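PDB 3GIW: protein of unknown function DUF574 from Streptomyces avermitilis, which is of unknown function but binds S-adenosyl-L-homocysteine and, as a Rossmann-fold member of an S-adenosyl methyltransferase family, probably transfers methyl groups from S-adenosylmethionine. Local coordinates for residues S21-I27 / Y38-A44; Y28-G33 / M59-R63; N62-M66 / V166-V170; T87-T91 / I116-L120; V247-K251 / G261-E265. All coordinates share one frame. Residues are numbered along the deposited sequence.

Overall arrangement
The strand order 3-2-1-4-5-7-6 is that of a class I methyltransferase Rossmann fold, and the contacts run from its N-terminal helices to its C-terminal strands. Contact 1 pairs helices 24-31 and 39-51; contact 2, about 13 Å away between centres, carries helix 24-31 onto helix 55-75. Contact 3 starts on that same helix, sharing Asn62 and Arg63, and reaches strand 163-167 near the centre of the molecule. Contact 4 is nested within the loop that contact 3 closes. Contact 5 comes last, about 27 Å from contact 4 (centres) and across the chain's centre. Contacts 2 and 3 hold residues that bind S-adenosyl-L-homocysteine, and contact 4 lies beside another.

Contact 1 (S21-I27 / Y38-A44)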
# COMPACT_ATOMS: atom_id res chain seq x y z
N SER A 21 -19.71 10.53 3.54
CA SER A 21 -19.37 9.82 2.30
C SER A 21 -18.33 8.75 2.58
O SER A 21 -17.55 8.85 3.52
CB SER A 21 -18.87 10.79 1.24
OG SER A 21 -17.60 11.30 1.57
N ALA A 22 -18.35 7.69 1.77
CA ALA A 22 -17.40 6.58 1.92
C ALA A 22 -16.00 7.01 1.49
O ALA A 22 -15.83 7.79 0.53
CB ALA A 22 -17.85 5.36 1.12
N HIS A 23 -14.99 6.49 2.20
CA HIS A 23 -13.59 6.70 1.87
C HIS A 23 -12.85 5.37 1.78
O HIS A 23 -13.05 4.49 2.62
CB HIS A 23 -12.85 7.57 2.92
CG HIS A 23 -13.33 9.00 3.00
ND1 HIS A 23 -14.58 9.37 3.45
CD2 HIS A 23 -12.67 10.16 2.76
CE1 HIS A 23 -14.69 10.68 3.43
NE2 HIS A 23 -13.54 11.19 3.02
N SER A 24 -11.96 5.24 0.82
CA SER A 24 -11.33 3.94 0.56
C SER A 24 -10.60 3.35 1.79
O SER A 24 -10.71 2.13 2.07
CB SER A 24 -10.39 3.98 -0.66
OG SER A 24 -9.34 4.88 -0.50
N ALA A 25 -9.85 4.16 2.54
CA ALA A 25 -9.09 3.62 3.67
C ALA A 25 -10.01 3.09 4.75
O ALA A 25 -9.68 2.14 5.47
CB ALA A 25 -8.20 4.70 4.24
N ARG A 26 -11.14 3.76 4.93
CA ARG A 26 -12.12 3.40 5.94
C ARG A 26 -12.93 2.15 5.56
O ARG A 26 -13.25 1.32 6.42
CB ARG A 26 -13.06 4.60 6.21
CG ARG A 26 -12.32 5.89 6.61
CD ARG A 26 -13.24 7.10 6.67
NE ARG A 26 -12.48 8.35 6.43
CZ ARG A 26 -13.02 9.56 6.52
NH1 ARG A 26 -14.32 9.68 6.80
NH2 ARG A 26 -12.28 10.65 6.32
N ILE A 27 -13.27 2.01 4.27
CA ILE A 27 -13.88 0.75 3.81
C ILE A 27 -12.93 -0.42 4.07
O ILE A 27 -13.35 -1.48 4.57
CB ILE A 27 -14.21 0.82 2.28
CG1 ILE A 27 -15.31 1.85 2.01
CG2 ILE A 27 -14.59 -0.57 1.74
CD1 ILE A 27 -15.46 2.24 0.53
N TYR A 38 -17.24 4.81 9.34
CA TYR A 38 -18.53 5.41 9.60
C TYR A 38 -19.61 4.64 8.83
O TYR A 38 -19.29 3.80 7.98
CB TYR A 38 -18.48 6.89 9.20
CG TYR A 38 -17.52 7.66 10.09
CD1 TYR A 38 -17.87 8.01 11.38
CD2 TYR A 38 -16.24 7.98 9.66
CE1 TYR A 38 -16.98 8.67 12.21
CE2 TYR A 38 -15.35 8.65 10.49
CZ TYR A 38 -15.74 9.01 11.75
OH TYR A 38 -14.87 9.67 12.61
N PRO A 39 -20.89 4.87 9.14
CA PRO A 39 -21.94 4.15 8.43
C PRO A 39 -21.84 4.16 6.90
O PRO A 39 -22.14 3.13 6.27
CB PRO A 39 -23.23 4.85 8.93
CG PRO A 39 -22.87 5.36 10.28
CD PRO A 39 -21.42 5.77 10.20
N ALA A 40 -21.45 5.27 6.29
CA ALA A 40 -21.26 5.30 4.81
C ALA A 40 -20.23 4.27 4.32
O ALA A 40 -20.38 3.69 3.23
CB ALA A 40 -20.89 6.68 4.33
N ASP A 41 -19.18 4.05 5.12
CA ASP A 41 -18.14 3.05 4.79
C ASP A 41 -18.64 1.62 4.92
O ASP A 41 -18.37 0.75 4.09
CB ASP A 41 -16.92 3.26 5.67
CG ASP A 41 -16.38 4.66 5.58
OD1 ASP A 41 -16.03 5.09 4.46
OD2 ASP A 41 -16.32 5.29 6.67
N LYS A 42 -19.39 1.34 5.99
CA LYS A 42 -20.04 0.03 6.15
C LYS A 42 -21.02 -0.27 5.01
O LYS A 42 -21.08 -1.39 4.49
CB LYS A 42 -20.79 -0.02 7.49
CG LYS A 42 -21.62 -1.26 7.68
CD LYS A 42 -22.12 -1.31 9.13
CE LYS A 42 -22.58 -2.69 9.53
NZ LYS A 42 -23.52 -3.31 8.60
N GLU A 43 -21.82 0.71 4.61
CA GLU A 43 -22.81 0.49 3.56
C GLU A 43 -22.10 0.14 2.25
O GLU A 43 -22.53 -0.78 1.52
CB GLU A 43 -23.66 1.74 3.37
CG GLU A 43 -24.82 1.62 2.34
CD GLU A 43 -24.42 1.87 0.89
OE1 GLU A 43 -23.40 2.53 0.62
OE2 GLU A 43 -25.16 1.41 -0.00
N ALA A 44 -21.03 0.87 1.93
CA ALA A 44 -20.21 0.57 0.76
C ALA A 44 -19.59 -0.83 0.84
O ALA A 44 -19.72 -1.62 -0.10
CB ALA A 44 -19.13 1.65 0.59
O HOH W 1 -16.47 8.08 6.14
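Two helix N-termini meet here, those of helices 24-31 and 39-51 at the N-terminal end of this Rossmann-like methyltransferase fold, ahead of the first strand of the sheet, and the carboxylate of Asp41 ties them together. His23 and Tyr38 are the N-cap residues. His23 N donates to Asp41 OD1 (2.9 Å, nearly straight at 166°), while within the second segment Tyr38 N donates to Asp41 OD2, also at 2.9 Å. One side chain therefore satisfies the backbone amides of both caps, so one carboxylate bridges the two helix starts.

The apolar part is small and close-fitting. Alanines at 22, 40 and 44 let the backbones approach, with CA of Ala22 only 4.6 Å from CA of Asp41. Ala22 CB lies 4.0 Å from Ala44 CB, Ile27 CD1 reaches the same Ala44 CB at 3.7 Å, and Ala40 CB sits 3.7 Å from Ser21 C.

Arg26 extends past this patch, its NH1 3.8 Å from Tyr38 CD2; its NH2 bonds to Ile17 O and forms a salt bridge with Asp114, so the guanidinium also holds the segment leading into the helix. Water 1 completes the polar network: it accepts from Arg26 NH1 at 2.8 Å and donates to Asp41 OD2 at 2.8 Å and to Ser21 O at 2.9 Å.

Contact 2 (Y28-G33 / M59-R63)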
# COMPACT_ATOMS: atom_id res chain seq x y z
N TYR A 28 -11.66 -0.23 3.74
CA TYR A 28 -10.67 -1.30 3.93
C TYR A 28 -10.62 -1.68 5.42
O TYR A 28 -10.68 -2.88 5.80
CB TYR A 28 -9.32 -0.81 3.42
CG TYR A 28 -8.16 -1.76 3.51
CD1 TYR A 28 -7.34 -1.78 4.62
CD2 TYR A 28 -7.83 -2.59 2.45
CE1 TYR A 28 -6.24 -2.63 4.67
CE2 TYR A 28 -6.73 -3.41 2.49
CZ TYR A 28 -5.94 -3.43 3.60
OH TYR A 28 -4.83 -4.27 3.59
N ASP A 29 -10.55 -0.68 6.30
CA ASP A 29 -10.50 -0.96 7.71
C ASP A 29 -11.76 -1.69 8.21
O ASP A 29 -11.65 -2.64 8.98
CB ASP A 29 -10.27 0.32 8.53
CG ASP A 29 -9.74 0.05 9.92
OD1 ASP A 29 -8.68 -0.58 10.03
OD2 ASP A 29 -10.37 0.50 10.88
N TYR A 30 -12.93 -1.25 7.77
CA TYR A 30 -14.20 -1.92 8.09
C TYR A 30 -14.10 -3.40 7.71
O TYR A 30 -14.36 -4.29 8.53
CB TYR A 30 -15.37 -1.25 7.38
CG TYR A 30 -16.62 -2.08 7.43
CD1 TYR A 30 -17.26 -2.32 8.63
CD2 TYR A 30 -17.15 -2.64 6.28
CE1 TYR A 30 -18.40 -3.08 8.69
CE2 TYR A 30 -18.28 -3.41 6.30
CZ TYR A 30 -18.92 -3.63 7.52
OH TYR A 30 -20.07 -4.42 7.60
N ILE A 31 -13.71 -3.67 6.47
CA ILE A 31 -13.70 -5.04 5.97
C ILE A 31 -12.69 -5.94 6.70
O ILE A 31 -13.00 -7.09 6.92
CB ILE A 31 -13.47 -5.04 4.44
CG1 ILE A 31 -14.66 -4.42 3.69
CG2 ILE A 31 -13.07 -6.46 3.89
CD1 ILE A 31 -16.00 -5.20 3.72
N ILE A 32 -11.51 -5.43 7.08
CA ILE A 32 -10.49 -6.23 7.75
C ILE A 32 -10.68 -6.29 9.28
O ILE A 32 -9.84 -6.88 9.99
CB ILE A 32 -9.03 -5.88 7.40
CG1 ILE A 32 -8.63 -4.52 7.95
CG2 ILE A 32 -8.80 -6.00 5.88
CD1 ILE A 32 -7.15 -4.25 7.87
N GLY A 33 -11.76 -5.69 9.80
CA GLY A 33 -12.15 -5.86 11.21
C GLY A 33 -11.77 -4.74 12.15
O GLY A 33 -11.84 -4.92 13.37
N MSE A 59 -8.70 -8.42 0.94
CA MSE A 59 -8.17 -7.29 1.70
C MSE A 59 -7.23 -7.80 2.81
O MSE A 59 -6.15 -7.23 3.01
CB MSE A 59 -9.33 -6.41 2.19
CG MSE A 59 -9.98 -5.63 1.06
SE MSE A 59 -11.30 -4.40 1.67
CE MSE A 59 -11.19 -3.13 0.21
N ARG A 60 -7.58 -8.90 3.48
CA ARG A 60 -6.69 -9.49 4.46
C ARG A 60 -5.38 -9.99 3.81
O ARG A 60 -4.27 -9.80 4.36
CB ARG A 60 -7.46 -10.55 5.23
CG ARG A 60 -8.57 -9.95 6.13
CD ARG A 60 -9.54 -10.98 6.73
NE ARG A 60 -9.85 -10.67 8.14
CZ ARG A 60 -10.93 -10.05 8.61
NH1 ARG A 60 -11.90 -9.61 7.82
NH2 ARG A 60 -11.05 -9.85 9.92
N ALA A 61 -5.47 -10.58 2.61
CA ALA A 61 -4.30 -11.07 1.93
C ALA A 61 -3.36 -9.93 1.53
O ALA A 61 -2.13 -10.09 1.53
CB ALA A 61 -4.69 -11.91 0.66
N ASN A 62 -3.91 -8.80 1.16
CA ASN A 62 -3.07 -7.64 0.84
C ASN A 62 -2.30 -7.16 2.08
O ASN A 62 -1.08 -6.89 2.00
CB ASN A 62 -3.89 -6.50 0.25
CG ASN A 62 -3.07 -5.23 0.04
OD1 ASN A 62 -2.37 -5.13 -0.96
ND2 ASN A 62 -3.10 -4.34 1.02
N ARG A 63 -2.97 -7.11 3.23
CA ARG A 63 -2.30 -6.71 4.46
C ARG A 63 -1.22 -7.72 4.82
O ARG A 63 -0.08 -7.33 5.21
CB ARG A 63 -3.29 -6.48 5.61
CG ARG A 63 -2.63 -5.77 6.82
CD ARG A 63 -2.34 -4.29 6.57
NE ARG A 63 -1.57 -3.70 7.68
CZ ARG A 63 -1.33 -2.39 7.80
NH1 ARG A 63 -1.82 -1.53 6.90
NH2 ARG A 63 -0.60 -1.94 8.82
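This is a helix-to-helix contact: the last turn of helix 24-31 and the residues just after it pack on an early part of helix 55-75, beside the cofactor pocket. Met59, present as selenomethionine, lies at the middle of the apolar contact. Its SE lies 3.5 Å from Ile31 CG2 and 5.0 Å from the centroid of the Tyr28 ring, an oblique Met-aromatic contact, while Met59 CG is 4.0 Å from Tyr28 CD2. Ile32 closes the apolar patch, its CG2 3.8 Å from Met59 CB.

Ile32 N to Tyr28 O, 3.0 Å, is the last regular helical bond, and the chain then leaves through a Schellman motif. Gly33 has a phi of 100°, where a side chain would jam against the preceding carbonyl; Gly33 N to Tyr30 O, 3.2 Å, is one of the motif's two bonds back into the last turn. Arg60 reaches over this helix end, with NH1 2.9 Å from Ile31 O and Ile32 O lying over one face of its guanidinium.

Tyr28, with chi1 trans, stretches across to the second helix. Asn62 ND2 donates to Tyr28 OH at 3.1 Å, and Tyr28 OH also sits 3.4 Å from Arg63 CB; Asn62 OD1 is hydrogen-bonded to Ser199 OG. Tyr28, Asn62 and Arg63 all bind S-adenosyl-L-homocysteine, so the helix pairing brings together one wall of the cofactor site of a class I methyltransferase.

Contact 3 (N62-M66 / V166-V170); sequences NRDWM and VIAIV
In this Rossmann-like methyltransferase fold, helix 55-75 covers the C-terminal end of the central strand 163-167. Residues 62-66 are regular alpha helix, with Met66 N bonded to Asn62 O at 3.0 Å; Asn62, Trp65 (chi2 83°) and Met66 face the strand, all with chi1 trans. The backbones stay well apart, CA to CA 7.4 Å for both Asn62–Ala168 and Met66–Ile167, and no hydrogen bond joins the segments.

Val166 is extended and bonded through its backbone to Ala197 of the next strand. Ile167 (phi/psi -114/125, rotamer m,t) directs its side chain at the helix: CD1 lies 3.8 Å from Trp65 CZ3 and 3.7 Å from CG of Met66, a selenomethionine whose side chain then bends away (chi2 -87°, chi3 -87°). Ala168 turns the chain with left-handed helical angles (60/39), its N held by Ser199 OG. Ile169 (-135/-35) and Val170 (-66/-26, in a 3-10 turn) carry the chain away from the helix.

Asn62 (chi2 82°) binds S-adenosyl-L-homocysteine, placing this strand end at the cofactor pocket, as is usual in class I methyltransferases. Its OD1 bonds to Ser199 OG and its ND2 to Tyr28 OH; that same Asn62 ND2 lies 3.8 Å from Ile167 CG2 and 3.5 Å from Ala168 CB.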
# COMPACT_ATOMS: atom_id res chain seq x y z
N ASN A 62 -3.91 -8.80 1.16
CA ASN A 62 -3.07 -7.64 0.84
C ASN A 62 -2.30 -7.16 2.08
O ASN A 62 -1.08 -6.89 2.00
CB ASN A 62 -3.89 -6.50 0.25
CG ASN A 62 -3.07 -5.23 0.04
OD1 ASN A 62 -2.37 -5.13 -0.96
ND2 ASN A 62 -3.10 -4.34 1.02
N ARG A 63 -2.97 -7.11 3.23
CA ARG A 63 -2.30 -6.71 4.46
C ARG A 63 -1.22 -7.72 4.82
O ARG A 63 -0.08 -7.33 5.21
CB ARG A 63 -3.29 -6.48 5.61
CG ARG A 63 -2.63 -5.77 6.82
CD ARG A 63 -2.34 -4.29 6.57
NE ARG A 63 -1.57 -3.70 7.68
CZ ARG A 63 -1.33 -2.39 7.80
NH1 ARG A 63 -1.82 -1.53 6.90
NH2 ARG A 63 -0.60 -1.94 8.82
N ASP A 64 -1.50 -9.02 4.73
CA ASP A 64 -0.53 -10.06 5.04
C ASP A 64 0.71 -9.96 4.12
O ASP A 64 1.85 -10.13 4.56
CB ASP A 64 -1.16 -11.46 4.90
CG ASP A 64 -2.18 -11.78 6.00
OD1 ASP A 64 -2.20 -11.12 7.04
OD2 ASP A 64 -2.97 -12.73 5.79
N TRP A 65 0.46 -9.65 2.84
CA TRP A 65 1.51 -9.47 1.86
C TRP A 65 2.42 -8.30 2.28
O TRP A 65 3.64 -8.44 2.22
CB TRP A 65 0.93 -9.24 0.43
CG TRP A 65 2.04 -9.03 -0.57
CD1 TRP A 65 2.75 -9.98 -1.19
CD2 TRP A 65 2.60 -7.77 -0.98
NE1 TRP A 65 3.73 -9.41 -1.98
CE2 TRP A 65 3.67 -8.06 -1.84
CE3 TRP A 65 2.31 -6.44 -0.69
CZ2 TRP A 65 4.45 -7.05 -2.41
CZ3 TRP A 65 3.11 -5.47 -1.23
CH2 TRP A 65 4.13 -5.77 -2.10
N MSE A 66 1.83 -7.18 2.69
CA MSE A 66 2.66 -6.06 3.16
C MSE A 66 3.60 -6.55 4.26
O MSE A 66 4.78 -6.22 4.26
CB MSE A 66 1.79 -4.91 3.70
CG MSE A 66 2.61 -3.72 4.22
SE MSE A 66 3.18 -3.82 6.10
CE MSE A 66 1.66 -3.07 6.92
N VAL A 166 4.23 1.41 -2.06
CA VAL A 166 3.03 2.01 -2.67
C VAL A 166 2.01 0.85 -2.73
O VAL A 166 1.91 0.17 -3.76
CB VAL A 166 3.30 2.63 -4.06
CG1 VAL A 166 2.08 3.36 -4.55
CG2 VAL A 166 4.51 3.61 -3.99
N ILE A 167 1.33 0.62 -1.61
CA ILE A 167 0.54 -0.58 -1.37
C ILE A 167 -0.95 -0.24 -1.25
O ILE A 167 -1.36 0.65 -0.51
CB ILE A 167 1.07 -1.28 -0.11
CG1 ILE A 167 2.54 -1.70 -0.34
CG2 ILE A 167 0.16 -2.49 0.23
CD1 ILE A 167 3.28 -2.32 0.84
N ALA A 168 -1.75 -0.92 -2.08
CA ALA A 168 -3.21 -0.78 -2.02
C ALA A 168 -3.66 0.66 -2.27
O ALA A 168 -4.59 1.16 -1.63
CB ALA A 168 -3.76 -1.35 -0.68
N ILE A 169 -2.99 1.35 -3.19
CA ILE A 169 -3.32 2.75 -3.51
C ILE A 169 -3.37 3.08 -5.01
O ILE A 169 -4.19 3.89 -5.46
CB ILE A 169 -2.34 3.74 -2.81
CG1 ILE A 169 -2.63 5.18 -3.27
CG2 ILE A 169 -0.91 3.40 -3.12
CD1 ILE A 169 -2.05 6.24 -2.36
N VAL A 170 -2.51 2.46 -5.82
CA VAL A 170 -2.31 2.93 -7.16
C VAL A 170 -3.54 2.79 -8.07
O VAL A 170 -3.71 3.55 -9.07
CB VAL A 170 -1.01 2.30 -7.76
CG1 VAL A 170 -1.28 0.93 -8.38
CG2 VAL A 170 -0.41 3.28 -8.77

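Contact 4 (T87-T91 / I116-L120)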
# COMPACT_ATOMS: atom_id res chain seq x y z
N THR A 87 -0.64 5.25 3.35
CA THR A 87 -0.55 4.42 4.55
C THR A 87 -1.89 3.80 5.02
O THR A 87 -1.94 2.63 5.48
CB THR A 87 0.07 5.25 5.69
OG1 THR A 87 1.41 5.60 5.30
CG2 THR A 87 0.07 4.46 7.06
N GLY A 88 -2.95 4.56 4.91
CA GLY A 88 -4.26 4.10 5.34
C GLY A 88 -4.39 4.14 6.86
O GLY A 88 -3.56 4.72 7.57
N ILE A 89 -5.42 3.49 7.38
CA ILE A 89 -5.70 3.45 8.82
C ILE A 89 -4.64 2.62 9.53
O ILE A 89 -4.40 1.47 9.13
CB ILE A 89 -7.10 2.79 9.11
CG1 ILE A 89 -8.26 3.47 8.34
CG2 ILE A 89 -7.36 2.77 10.60
CD1 ILE A 89 -8.36 4.99 8.55
N PRO A 90 -4.00 3.14 10.59
CA PRO A 90 -3.04 2.33 11.35
C PRO A 90 -3.66 1.00 11.80
O PRO A 90 -4.79 0.97 12.30
CB PRO A 90 -2.69 3.23 12.54
CG PRO A 90 -2.85 4.53 12.03
CD PRO A 90 -4.06 4.50 11.14
N THR A 91 -2.92 -0.09 11.61
CA THR A 91 -3.37 -1.43 11.94
C THR A 91 -2.16 -2.26 12.37
O THR A 91 -1.13 -2.25 11.72
CB THR A 91 -4.03 -2.13 10.74
OG1 THR A 91 -4.97 -1.23 10.12
CG2 THR A 91 -4.72 -3.42 11.17
N ILE A 116 -8.69 11.47 8.21
CA ILE A 116 -8.82 10.60 9.40
C ILE A 116 -7.45 10.02 9.83
O ILE A 116 -7.18 9.76 11.02
CB ILE A 116 -9.83 9.46 9.15
CG1 ILE A 116 -10.33 8.89 10.48
CG2 ILE A 116 -9.23 8.32 8.26
CD1 ILE A 116 -11.47 7.86 10.33
N VAL A 117 -6.54 9.81 8.87
CA VAL A 117 -5.24 9.22 9.22
C VAL A 117 -4.46 10.16 10.17
O VAL A 117 -3.87 9.74 11.17
CB VAL A 117 -4.41 8.77 7.97
CG1 VAL A 117 -3.08 8.11 8.41
CG2 VAL A 117 -5.26 7.79 7.14
N LEU A 118 -4.47 11.45 9.86
CA LEU A 118 -3.85 12.44 10.75
C LEU A 118 -4.40 12.30 12.19
O LEU A 118 -3.64 12.30 13.13
CB LEU A 118 -4.06 13.86 10.23
CG LEU A 118 -3.39 14.96 11.08
CD1 LEU A 118 -1.86 14.78 11.19
CD2 LEU A 118 -3.77 16.34 10.54
N THR A 119 -5.72 12.13 12.33
CA THR A 119 -6.29 11.99 13.69
C THR A 119 -5.81 10.75 14.44
O THR A 119 -5.89 10.72 15.68
CB THR A 119 -7.84 11.98 13.69
OG1 THR A 119 -8.36 10.72 13.23
CG2 THR A 119 -8.39 13.15 12.84
N LEU A 120 -5.35 9.75 13.70
CA LEU A 120 -4.88 8.47 14.22
C LEU A 120 -3.35 8.37 14.20
O LEU A 120 -2.80 7.29 14.38
CB LEU A 120 -5.52 7.33 13.42
CG LEU A 120 -7.03 7.26 13.55
CD1 LEU A 120 -7.65 6.41 12.45
CD2 LEU A 120 -7.38 6.68 14.90
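Ile89 is the bump in this contact. With both chi angles near -55° it pushes its two branches against the short helix 115-119 and the residue following it: CD1 fits closely against Ile116 CG2 at 3.5 Å, with Val117 CG2 4.4 Å from the same CD1, and Ile89 CG2 meets Leu120 CD1 at 4.1 Å. Ile116 and Leu120, four residues apart, thus flank the hollow that the isoleucine fills.

Pro90 supplies the next surface. Its ring lies along Leu120, CD 3.9 Å from Leu120 CB and CG 3.6 Å from Leu120 O. Val117 CG1 packs on the carbonyl of Gly88, 3.5 Å from Gly88 O. The contact is wholly van der Waals, with no hydrogen bond between the segments; 263 Å² is buried over both sides.

Residues 87-91 belong to the glycine-containing loop after strand 81-85, where class I methyltransferases carry their first conserved sequence motif. Gly88 N bonds to the carboxylate of Asp112, which ends strand 107-112 and binds S-adenosyl-L-homocysteine. Around this, Val117 rests on Asp112 and on Tyr135 of strand 132-137, while Ile89 touches Asp29 and Ile116 touches Arg26, both of helix 24-31.

Contact 5 (V247-K251 / G261-E265)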
# COMPACT_ATOMS: atom_id res chain seq x y z
N VAL A 247 3.34 -11.33 -9.13
CA VAL A 247 2.43 -12.47 -8.95
C VAL A 247 1.28 -12.12 -8.04
O VAL A 247 1.30 -11.10 -7.36
CB VAL A 247 3.14 -13.69 -8.36
CG1 VAL A 247 4.30 -14.16 -9.25
CG2 VAL A 247 3.67 -13.41 -6.93
N GLN A 248 0.20 -12.90 -8.07
CA GLN A 248 -0.86 -12.66 -7.10
C GLN A 248 -0.30 -12.66 -5.67
O GLN A 248 0.55 -13.45 -5.35
CB GLN A 248 -1.99 -13.67 -7.24
CG GLN A 248 -2.85 -13.49 -8.49
CD GLN A 248 -4.01 -14.49 -8.44
OE1 GLN A 248 -3.82 -15.70 -8.61
NE2 GLN A 248 -5.21 -13.98 -8.12
N VAL A 249 -0.78 -11.75 -4.82
CA VAL A 249 -0.15 -11.53 -3.53
C VAL A 249 -0.04 -12.77 -2.67
O VAL A 249 0.97 -12.92 -1.94
CB VAL A 249 -0.78 -10.39 -2.68
CG1 VAL A 249 -0.45 -9.06 -3.29
CG2 VAL A 249 -2.29 -10.54 -2.46
N HIS A 250 -1.00 -13.70 -2.73
CA HIS A 250 -0.95 -14.90 -1.89
C HIS A 250 0.08 -15.91 -2.38
O HIS A 250 0.35 -16.90 -1.70
CB HIS A 250 -2.33 -15.52 -1.76
CG HIS A 250 -2.84 -16.09 -3.04
ND1 HIS A 250 -2.94 -15.35 -4.20
CD2 HIS A 250 -3.33 -17.32 -3.33
CE1 HIS A 250 -3.45 -16.10 -5.16
NE2 HIS A 250 -3.71 -17.30 -4.66
N LYS A 251 0.64 -15.68 -3.55
CA LYS A 251 1.69 -16.50 -4.14
C LYS A 251 3.11 -15.91 -4.00
O LYS A 251 4.08 -16.50 -4.49
CB LYS A 251 1.37 -16.74 -5.63
CG LYS A 251 0.07 -17.48 -5.83
CD LYS A 251 -0.20 -17.82 -7.29
CE LYS A 251 -1.55 -18.47 -7.41
NZ LYS A 251 -1.80 -19.04 -8.77
N GLY A 261 -7.15 -22.39 1.74
CA GLY A 261 -8.53 -22.15 1.30
C GLY A 261 -8.76 -20.97 0.34
O GLY A 261 -9.90 -20.55 0.13
N ILE A 262 -7.68 -20.45 -0.24
CA ILE A 262 -7.78 -19.29 -1.14
C ILE A 262 -7.65 -19.72 -2.60
O ILE A 262 -6.65 -20.30 -3.02
CB ILE A 262 -6.69 -18.26 -0.81
CG1 ILE A 262 -6.81 -17.80 0.65
CG2 ILE A 262 -6.79 -17.06 -1.77
CD1 ILE A 262 -5.70 -16.82 1.08
N ARG A 263 -8.69 -19.44 -3.39
CA ARG A 263 -8.71 -19.69 -4.81
C ARG A 263 -8.09 -18.49 -5.55
O ARG A 263 -8.13 -17.38 -5.02
CB ARG A 263 -10.17 -19.89 -5.26
CG ARG A 263 -10.89 -20.96 -4.49
CD ARG A 263 -12.36 -21.00 -4.86
NE ARG A 263 -13.03 -19.76 -4.53
CZ ARG A 263 -14.27 -19.48 -4.86
NH1 ARG A 263 -15.03 -20.36 -5.48
NH2 ARG A 263 -14.79 -18.32 -4.49
N ASP A 264 -7.60 -18.66 -6.77
CA ASP A 264 -7.05 -17.52 -7.50
C ASP A 264 -8.09 -16.43 -7.69
O ASP A 264 -7.75 -15.26 -7.63
CB ASP A 264 -6.43 -17.93 -8.84
CG ASP A 264 -5.18 -18.81 -8.70
OD1 ASP A 264 -4.70 -19.08 -7.58
OD2 ASP A 264 -4.71 -19.15 -9.79
N GLU A 265 -9.37 -16.80 -7.89
CA GLU A 265 -10.40 -15.82 -8.12
C GLU A 265 -10.70 -14.97 -6.88
O GLU A 265 -11.33 -13.94 -7.00
CB GLU A 265 -11.71 -16.46 -8.58
CG GLU A 265 -12.36 -17.45 -7.61
CD GLU A 265 -13.78 -17.74 -8.05
OE1 GLU A 265 -14.65 -16.85 -7.78
OE2 GLU A 265 -14.01 -18.79 -8.71
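Strands 240-248 and 269-275 form the antiparallel pair at one edge of the Rossmann-like methyltransferase sheet, and this contact lies in the long connection between them. It folds residues 261-265 back against the end of the first strand and the 3-10 turn that follows.

The best-formed bond across it is Gln248 NE2 to Asp264 O, 2.9 Å with an angle of 163° at the hydrogen. Gln248 NE2 also makes a weak bond to Ile267 O, so one amide group serves two carbonyls of the returning chain. The carboxylate of Asp264 is answered by Lys251: NZ sits 3.1 Å from both OD1 and OD2, a salt bridge whose two hydrogen bonds are weak, near the surface. Lys251 itself is positioned by the 3-10 turn, its N donating to Gln248 O at 2.9 Å. Arg263 points away from the first segment; its charge is met by a salt bridge to Asp266, with Glu265 a longer and purely electrostatic neighbour (Arg263 NH2 to Glu265 OE1 3.6 Å).

Next to these polar groups the side chains of His250 and Ile262 meet, and both touch Ile267; Ile262 also touches Val57 of helix 55-75. His250 CD2 lies 3.8 Å from Ile262 CG2, while His250 NE2 approaches Asp264 OD1 to 3.6 Å, with that oxygen near the plane of the imidazole.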